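Long-range contacts in Hydrogenase/urease nickel incorporation protein HypB (Helicobacter pylori, PDB 4LPS), which hydrolyses GTP slowly and uses that activity to help insert nickel into [NiFe] hydrogenase, and is also required for urease maturation: residues 72-81 against 126-137; 30-41 against 144-152. All coordinates share one frame; numbering follows the deposited sequence.

Contact 1: residues 72-81 against 126-137. With MG (magnesium ion), chain C.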
# COMPACT_ATOMS: atom_id res chain seq x y z
N PHE A 72 -1.17 16.07 2.46
CA PHE A 72 -0.64 14.71 2.33
C PHE A 72 0.41 14.67 1.23
O PHE A 72 0.09 14.54 0.04
CB PHE A 72 -1.77 13.72 2.03
CG PHE A 72 -1.36 12.28 2.13
CD1 PHE A 72 -0.96 11.75 3.35
CD2 PHE A 72 -1.37 11.47 1.02
CE1 PHE A 72 -0.58 10.42 3.45
CE2 PHE A 72 -0.99 10.14 1.10
CZ PHE A 72 -0.59 9.61 2.32
N LYS A 73 1.67 14.78 1.64
CA LYS A 73 2.79 14.93 0.73
C LYS A 73 3.51 13.60 0.54
O LYS A 73 4.11 13.08 1.48
CB LYS A 73 3.77 15.98 1.25
CG LYS A 73 3.15 17.34 1.52
CD LYS A 73 4.08 18.19 2.36
CE LYS A 73 3.38 19.44 2.86
NZ LYS A 73 4.22 20.19 3.83
N PHE A 74 3.45 13.06 -0.67
CA PHE A 74 4.03 11.75 -0.94
C PHE A 74 4.57 11.60 -2.36
O PHE A 74 4.18 12.34 -3.27
CB PHE A 74 3.00 10.66 -0.66
CG PHE A 74 1.87 10.62 -1.65
CD1 PHE A 74 0.82 11.51 -1.54
CD2 PHE A 74 1.86 9.70 -2.68
CE1 PHE A 74 -0.23 11.48 -2.44
CE2 PHE A 74 0.82 9.66 -3.59
CZ PHE A 74 -0.23 10.56 -3.47
N CYS A 75 5.47 10.64 -2.53
CA CYS A 75 5.92 10.21 -3.84
C CYS A 75 5.71 8.70 -3.92
O CYS A 75 5.50 8.04 -2.89
CB CYS A 75 7.37 10.61 -4.10
SG CYS A 75 8.55 10.00 -2.90
N VAL A 76 5.76 8.14 -5.12
CA VAL A 76 5.35 6.75 -5.30
C VAL A 76 6.39 5.89 -6.00
O VAL A 76 7.04 6.32 -6.96
CB VAL A 76 4.01 6.68 -6.09
CG1 VAL A 76 3.58 5.23 -6.29
CG2 VAL A 76 2.92 7.45 -5.36
N VAL A 77 6.56 4.67 -5.50
CA VAL A 77 7.27 3.63 -6.22
C VAL A 77 6.26 2.60 -6.72
O VAL A 77 5.55 1.99 -5.91
CB VAL A 77 8.34 2.96 -5.34
CG1 VAL A 77 8.80 1.66 -5.97
CG2 VAL A 77 9.52 3.89 -5.12
N GLU A 78 6.18 2.42 -8.03
CA GLU A 78 5.17 1.55 -8.64
C GLU A 78 5.76 0.21 -9.05
O GLU A 78 6.79 0.17 -9.73
CB GLU A 78 4.54 2.21 -9.86
CG GLU A 78 3.42 3.18 -9.56
CD GLU A 78 2.15 2.49 -9.13
OE1 GLU A 78 1.22 3.18 -8.67
OE2 GLU A 78 2.07 1.24 -9.26
N GLY A 79 5.13 -0.87 -8.62
CA GLY A 79 5.57 -2.20 -9.02
C GLY A 79 4.62 -2.88 -9.98
O GLY A 79 3.47 -3.16 -9.64
N ASP A 80 5.09 -3.12 -11.20
CA ASP A 80 4.33 -3.86 -12.19
C ASP A 80 5.27 -4.78 -12.96
O ASP A 80 6.48 -4.59 -12.93
CB ASP A 80 3.58 -2.93 -13.14
CG ASP A 80 2.33 -2.34 -12.51
OD1 ASP A 80 1.40 -3.12 -12.21
OD2 ASP A 80 2.27 -1.11 -12.32
N LEU A 81 4.70 -5.77 -13.64
CA LEU A 81 5.48 -6.60 -14.55
C LEU A 81 5.98 -5.78 -15.74
O LEU A 81 7.18 -5.77 -16.02
CB LEU A 81 4.66 -7.79 -15.04
CG LEU A 81 4.72 -9.10 -14.23
CD1 LEU A 81 4.38 -8.86 -12.77
CD2 LEU A 81 3.77 -10.13 -14.83
N LEU A 126 12.03 13.10 -2.67
CA LEU A 126 12.08 12.66 -1.27
C LEU A 126 12.14 13.83 -0.30
O LEU A 126 11.54 13.78 0.78
CB LEU A 126 13.29 11.74 -1.04
CG LEU A 126 13.32 10.43 -1.82
CD1 LEU A 126 14.45 9.54 -1.32
CD2 LEU A 126 11.98 9.70 -1.71
N GLU A 127 12.85 14.89 -0.68
CA GLU A 127 12.97 16.07 0.16
C GLU A 127 11.61 16.71 0.44
O GLU A 127 11.38 17.24 1.53
CB GLU A 127 13.89 17.10 -0.50
CG GLU A 127 15.38 16.82 -0.35
CD GLU A 127 16.24 17.90 -0.99
OE1 GLU A 127 15.68 18.91 -1.45
OE2 GLU A 127 17.48 17.72 -1.03
N LYS A 128 10.71 16.66 -0.53
CA LYS A 128 9.40 17.30 -0.40
C LYS A 128 8.31 16.36 0.14
O LYS A 128 7.16 16.77 0.28
CB LYS A 128 8.96 17.85 -1.76
CG LYS A 128 9.97 18.81 -2.39
CD LYS A 128 9.63 19.12 -3.84
CE LYS A 128 10.12 20.50 -4.24
NZ LYS A 128 11.60 20.63 -4.08
N SER A 129 8.67 15.12 0.45
CA SER A 129 7.66 14.14 0.83
C SER A 129 7.74 13.74 2.30
O SER A 129 8.82 13.58 2.87
CB SER A 129 7.80 12.88 -0.04
OG SER A 129 7.65 13.18 -1.41
N ASP A 130 6.56 13.59 2.92
CA ASP A 130 6.45 13.01 4.25
C ASP A 130 6.26 11.51 4.14
O ASP A 130 6.57 10.75 5.07
CB ASP A 130 5.29 13.64 5.02
CG ASP A 130 5.54 15.09 5.36
OD1 ASP A 130 6.71 15.44 5.62
OD2 ASP A 130 4.57 15.88 5.37
N PHE A 131 5.74 11.08 3.00
CA PHE A 131 5.44 9.67 2.78
C PHE A 131 6.09 9.18 1.50
O PHE A 131 6.11 9.88 0.49
CB PHE A 131 3.92 9.44 2.70
CG PHE A 131 3.18 9.79 3.97
CD1 PHE A 131 2.80 11.10 4.23
CD2 PHE A 131 2.84 8.80 4.88
CE1 PHE A 131 2.11 11.41 5.39
CE2 PHE A 131 2.15 9.10 6.04
CZ PHE A 131 1.78 10.41 6.30
N LEU A 132 6.63 7.97 1.55
CA LEU A 132 7.00 7.26 0.34
C LEU A 132 6.09 6.06 0.23
O LEU A 132 6.05 5.21 1.12
CB LEU A 132 8.48 6.83 0.36
CG LEU A 132 8.90 5.86 -0.75
CD1 LEU A 132 8.96 6.56 -2.10
CD2 LEU A 132 10.24 5.23 -0.43
N ILE A 133 5.34 5.99 -0.86
CA ILE A 133 4.33 4.96 -1.01
C ILE A 133 4.73 3.93 -2.05
O ILE A 133 5.01 4.26 -3.20
CB ILE A 133 2.96 5.58 -1.37
CG1 ILE A 133 2.48 6.48 -0.23
CG2 ILE A 133 1.94 4.50 -1.67
CD1 ILE A 133 1.08 7.05 -0.41
N ILE A 134 4.76 2.68 -1.62
CA ILE A 134 5.04 1.56 -2.51
C ILE A 134 3.74 0.89 -2.92
O ILE A 134 3.01 0.37 -2.08
CB ILE A 134 5.97 0.52 -1.83
CG1 ILE A 134 7.30 1.17 -1.44
CG2 ILE A 134 6.21 -0.68 -2.74
CD1 ILE A 134 8.15 0.33 -0.52
N GLU A 135 3.42 0.94 -4.22
CA GLU A 135 2.31 0.15 -4.73
C GLU A 135 2.84 -1.16 -5.30
O GLU A 135 3.49 -1.17 -6.34
CB GLU A 135 1.50 0.91 -5.79
CG GLU A 135 0.23 0.15 -6.19
CD GLU A 135 -0.54 0.80 -7.33
OE1 GLU A 135 -0.98 0.06 -8.24
OE2 GLU A 135 -0.70 2.03 -7.32
N ASN A 136 2.59 -2.24 -4.58
CA ASN A 136 3.14 -3.54 -4.94
C ASN A 136 2.47 -4.15 -6.16
O ASN A 136 1.40 -3.70 -6.58
CB ASN A 136 3.04 -4.50 -3.75
CG ASN A 136 4.28 -5.34 -3.58
OD1 ASN A 136 4.76 -5.96 -4.54
ND2 ASN A 136 4.81 -5.38 -2.36
N VAL A 137 3.12 -5.15 -6.73
CA VAL A 137 2.56 -5.95 -7.81
C VAL A 137 1.22 -6.54 -7.40
O VAL A 137 1.07 -7.02 -6.27
CB VAL A 137 3.52 -7.09 -8.22
CG1 VAL A 137 2.92 -7.93 -9.34
CG2 VAL A 137 4.87 -6.51 -8.65
MG MG C . -2.39 -0.11 -10.21
O HOH W 1 2.13 14.93 4.53
O HOH W 2 -3.79 -0.14 -11.99
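Phe74 to Glu78 pair with Phe131 to Glu135 as neighbouring parallel strands of the P-loop GTPase sheet, and the backbone polar groups facing each other across the seam are satisfied in the alternating parallel pattern. Cys75 N donates to Phe131 O, Ile133 N to Cys75 O, Val77 N to Ile133 O, Glu135 N to Val77 O and Gly79 N to Glu135 O; the Ile133-Cys75 bond is the straightest, with 171° at the hydrogen. The ladder starts at Lys73 O, which takes two donors: Phe131 N (3.0 Å) lies in its carbonyl plane, while Asp130 N (2.9 Å) sits above that plane. Water 1 adds a bridge there, accepting from Lys73 N and donating to Asp130 OD2 at 2.7 Å. On the outer flank of strand 74-80, the backbones of Val76 and Glu78 bond to strand 97-101 and the residues leading into it.

On the face carrying Phe74 and Ile133, Phe72 sets CE1 over the centre of the Phe131 ring, 3.4 Å above its plane, and Ile133 CD1 reaches Phe74 CD2 at 3.6 Å. On the other face Cys75 SG meets Leu132 CD1, and Ser129 OG beside it bonds to Ala125 O.

Toward the nucleotide end the acids converge. Glu135 runs out extended, CG anti to its nitrogen (chi1 -173°), to the magnesium ion shared with Thr60 and Asp86. Glu78 bends at chi2, bringing OE1 to 2.6 Å from Glu135 OE2, the carboxylate planes 81° apart. Glu135 OE1 binds the magnesium at 2.4 Å.

Contact 2: residues 30-41 against 144-152. With PO4 (phosphate ion), chain I.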
# COMPACT_ATOMS: atom_id res chain seq x y z
N ASN A 30 16.71 -10.82 1.69
CA ASN A 30 15.74 -9.75 1.52
C ASN A 30 15.54 -9.00 2.84
O ASN A 30 15.41 -7.78 2.86
CB ASN A 30 14.40 -10.26 1.00
CG ASN A 30 13.43 -9.14 0.68
OD1 ASN A 30 13.62 -8.41 -0.30
ND2 ASN A 30 12.41 -8.98 1.51
N ASP A 31 15.51 -9.75 3.94
CA ASP A 31 15.36 -9.17 5.28
C ASP A 31 16.51 -8.21 5.62
O ASP A 31 16.28 -7.15 6.19
CB ASP A 31 15.29 -10.28 6.33
CG ASP A 31 13.86 -10.65 6.70
OD1 ASP A 31 12.91 -10.13 6.07
OD2 ASP A 31 13.69 -11.48 7.62
N ILE A 32 17.73 -8.60 5.28
CA ILE A 32 18.89 -7.73 5.46
C ILE A 32 18.72 -6.45 4.64
O ILE A 32 18.84 -5.35 5.16
CB ILE A 32 20.21 -8.42 5.04
CG1 ILE A 32 20.54 -9.58 5.99
CG2 ILE A 32 21.36 -7.42 5.03
CD1 ILE A 32 20.76 -9.15 7.42
N LYS A 33 18.43 -6.62 3.35
CA LYS A 33 18.26 -5.50 2.44
C LYS A 33 17.09 -4.59 2.84
O LYS A 33 17.16 -3.37 2.66
CB LYS A 33 18.07 -6.00 1.00
CG LYS A 33 18.16 -4.90 -0.03
CD LYS A 33 19.48 -4.15 0.10
CE LYS A 33 19.68 -3.16 -1.03
NZ LYS A 33 20.84 -2.26 -0.79
N ALA A 34 16.03 -5.18 3.36
CA ALA A 34 14.89 -4.41 3.85
C ALA A 34 15.28 -3.55 5.05
O ALA A 34 14.84 -2.40 5.17
CB ALA A 34 13.75 -5.34 4.22
N ALA A 35 16.09 -4.11 5.94
CA ALA A 35 16.58 -3.38 7.10
C ALA A 35 17.48 -2.23 6.69
O ALA A 35 17.47 -1.16 7.31
CB ALA A 35 17.31 -4.33 8.05
N GLU A 36 18.28 -2.45 5.65
CA GLU A 36 19.18 -1.42 5.14
C GLU A 36 18.41 -0.31 4.44
O GLU A 36 18.79 0.86 4.52
CB GLU A 36 20.20 -2.04 4.18
CG GLU A 36 21.23 -2.90 4.88
CD GLU A 36 22.20 -3.53 3.91
OE1 GLU A 36 23.41 -3.56 4.21
OE2 GLU A 36 21.74 -4.00 2.85
N MET A 37 17.34 -0.67 3.74
CA MET A 37 16.49 0.34 3.10
C MET A 37 15.76 1.16 4.15
O MET A 37 15.54 2.35 3.96
CB MET A 37 15.49 -0.31 2.14
CG MET A 37 16.10 -0.80 0.83
SD MET A 37 17.02 0.48 -0.06
CE MET A 37 15.76 1.73 -0.25
N LYS A 38 15.36 0.50 5.23
CA LYS A 38 14.69 1.20 6.33
C LYS A 38 15.59 2.26 6.97
O LYS A 38 15.11 3.31 7.38
CB LYS A 38 14.22 0.20 7.40
CG LYS A 38 13.26 0.82 8.41
CD LYS A 38 12.69 -0.20 9.38
CE LYS A 38 11.87 0.49 10.46
NZ LYS A 38 11.37 -0.47 11.48
N GLU A 39 16.89 1.97 7.06
CA GLU A 39 17.86 2.97 7.49
C GLU A 39 17.75 4.24 6.64
O GLU A 39 17.73 5.35 7.16
CB GLU A 39 19.29 2.42 7.40
CG GLU A 39 19.55 1.20 8.26
CD GLU A 39 20.96 0.67 8.09
OE1 GLU A 39 21.17 -0.54 8.31
OE2 GLU A 39 21.86 1.47 7.73
N ARG A 40 17.70 4.06 5.32
CA ARG A 40 17.64 5.18 4.39
C ARG A 40 16.30 5.91 4.46
O ARG A 40 16.25 7.13 4.31
CB ARG A 40 17.90 4.70 2.96
CG ARG A 40 19.24 3.99 2.80
CD ARG A 40 19.60 3.80 1.34
NE ARG A 40 19.81 5.08 0.66
CZ ARG A 40 19.90 5.22 -0.66
NH1 ARG A 40 20.09 6.42 -1.18
NH2 ARG A 40 19.81 4.16 -1.45
N TYR A 41 15.22 5.16 4.68
CA TYR A 41 13.89 5.76 4.82
C TYR A 41 13.88 6.76 5.96
O TYR A 41 13.38 7.88 5.82
CB TYR A 41 12.82 4.69 5.09
CG TYR A 41 12.62 3.65 4.01
CD1 TYR A 41 12.99 3.89 2.70
CD2 TYR A 41 12.02 2.44 4.32
CE1 TYR A 41 12.79 2.94 1.72
CE2 TYR A 41 11.81 1.49 3.35
CZ TYR A 41 12.19 1.74 2.05
OH TYR A 41 11.98 0.78 1.09
N SER A 144 3.34 -10.98 0.35
CA SER A 144 3.24 -11.17 1.79
C SER A 144 4.51 -11.78 2.40
O SER A 144 4.64 -11.85 3.63
CB SER A 144 2.03 -12.06 2.13
OG SER A 144 2.28 -13.41 1.79
N SER A 145 5.43 -12.23 1.55
CA SER A 145 6.64 -12.89 2.01
C SER A 145 7.90 -12.03 1.89
O SER A 145 9.00 -12.51 2.16
CB SER A 145 6.85 -14.19 1.24
OG SER A 145 5.88 -15.16 1.59
N TYR A 146 7.74 -10.77 1.50
CA TYR A 146 8.91 -9.91 1.30
C TYR A 146 8.82 -8.56 2.03
O TYR A 146 8.12 -7.65 1.59
CB TYR A 146 9.14 -9.67 -0.19
CG TYR A 146 9.44 -10.94 -0.95
CD1 TYR A 146 8.41 -11.72 -1.47
CD2 TYR A 146 10.74 -11.38 -1.12
CE1 TYR A 146 8.67 -12.89 -2.15
CE2 TYR A 146 11.02 -12.55 -1.81
CZ TYR A 146 9.98 -13.30 -2.32
OH TYR A 146 10.26 -14.46 -3.00
N ASN A 147 9.54 -8.46 3.15
CA ASN A 147 9.71 -7.20 3.85
C ASN A 147 10.33 -6.15 2.92
O ASN A 147 11.34 -6.42 2.27
CB ASN A 147 10.60 -7.39 5.09
CG ASN A 147 10.45 -6.26 6.09
OD1 ASN A 147 10.21 -5.11 5.73
ND2 ASN A 147 10.62 -6.59 7.37
N LEU A 148 9.73 -4.97 2.86
CA LEU A 148 10.30 -3.88 2.06
C LEU A 148 10.77 -2.74 2.96
O LEU A 148 11.13 -1.67 2.48
CB LEU A 148 9.27 -3.37 1.04
CG LEU A 148 8.74 -4.41 0.05
CD1 LEU A 148 7.66 -3.83 -0.84
CD2 LEU A 148 9.88 -4.98 -0.79
N GLY A 149 10.79 -3.00 4.26
CA GLY A 149 11.20 -1.99 5.23
C GLY A 149 10.13 -0.96 5.54
O GLY A 149 10.42 0.07 6.14
N ALA A 150 8.89 -1.24 5.14
CA ALA A 150 7.80 -0.29 5.31
C ALA A 150 7.42 -0.10 6.77
O ALA A 150 7.56 -1.02 7.59
CB ALA A 150 6.58 -0.73 4.51
N ALA A 151 6.94 1.10 7.10
CA ALA A 151 6.36 1.37 8.41
C ALA A 151 5.00 0.70 8.53
O ALA A 151 4.63 0.19 9.59
CB ALA A 151 6.25 2.87 8.64
N MET A 152 4.25 0.71 7.44
CA MET A 152 2.95 0.04 7.40
C MET A 152 2.79 -0.75 6.11
O MET A 152 3.16 -0.30 5.03
CB MET A 152 1.80 1.04 7.52
CG MET A 152 1.81 1.91 8.77
SD MET A 152 0.28 2.86 8.93
CE MET A 152 -0.83 1.59 9.51
P PO4 I . 20.33 8.45 2.04
O1 PO4 I . 19.73 9.40 3.05
O2 PO4 I . 19.54 8.54 0.76
O3 PO4 I . 21.77 8.81 1.77
O4 PO4 I . 20.27 7.04 2.58
O HOH W 3 11.59 -10.54 3.61
O HOH W 4 10.79 -9.85 7.85
O HOH W 5 8.98 -1.66 9.97
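Asn30 and Tyr41, near opposite ends of this part of the N-terminal helix 29-43, grip the backbone of the loop between strands 131-135 and 152-158, where Asn147 forms an Asx turn. Two direct hydrogen bonds do the gripping. Asn30 ND2 donates to Asn147 O at 2.9 Å, rather bent, with 134° at the hydrogen; its OD1 accepts from Ala110 N, so both ends of the amide are used. Tyr41 OH donates to Leu148 O at 2.9 Å, nearly in line with the carbonyl bond. The turn itself closes through Gly149 N to Asn147 OD1, 2.6 Å.

Van der Waals contact fills the space between these bonds. Ala34 CB rests on Asn147 O, and Gly149, with positive phi, brings its CA to 3.7 Å from Ala34 O. Tyr41 turns its ring edge to the loop, CD2 lying 3.4 Å from Gly149 O. The Asn30 amide meets the edge of the Tyr146 ring, their planes 82° apart; that ring also stacks on His107, an inferred nickel ligand.

Waters bridge the flanks. Water 3 joins Asn30 ND2, Asp31 OD1 and Asn147 N, while Lys38, fully extended, offers NZ to water 5, which donates to Ala150 O at 2.8 Å.

The two contacts lie side by side in one P-loop GTPase fold, their centres about 14 Å apart. Along the chain helix 29-43 comes first, then both strands of contact 1, then the loop 144-152, which feeds strand 152-158; contact 1 thus forms entirely within the stretch that contact 2 brings together. They meet on the face of the sheet bearing Leu132 and Ile134: Leu132 CD2 packs on Tyr41 CE1, and Leu148 CD1 lies against Ile134 CG2 and Asn136 ND2. Contact 1 supplies the magnesium ligand Glu135 and ends beside Cys106 and His107, while Tyr146 of contact 2 lies near His107 and Cys142, an arrangement consistent with a link between nucleotide state and nickel coordination.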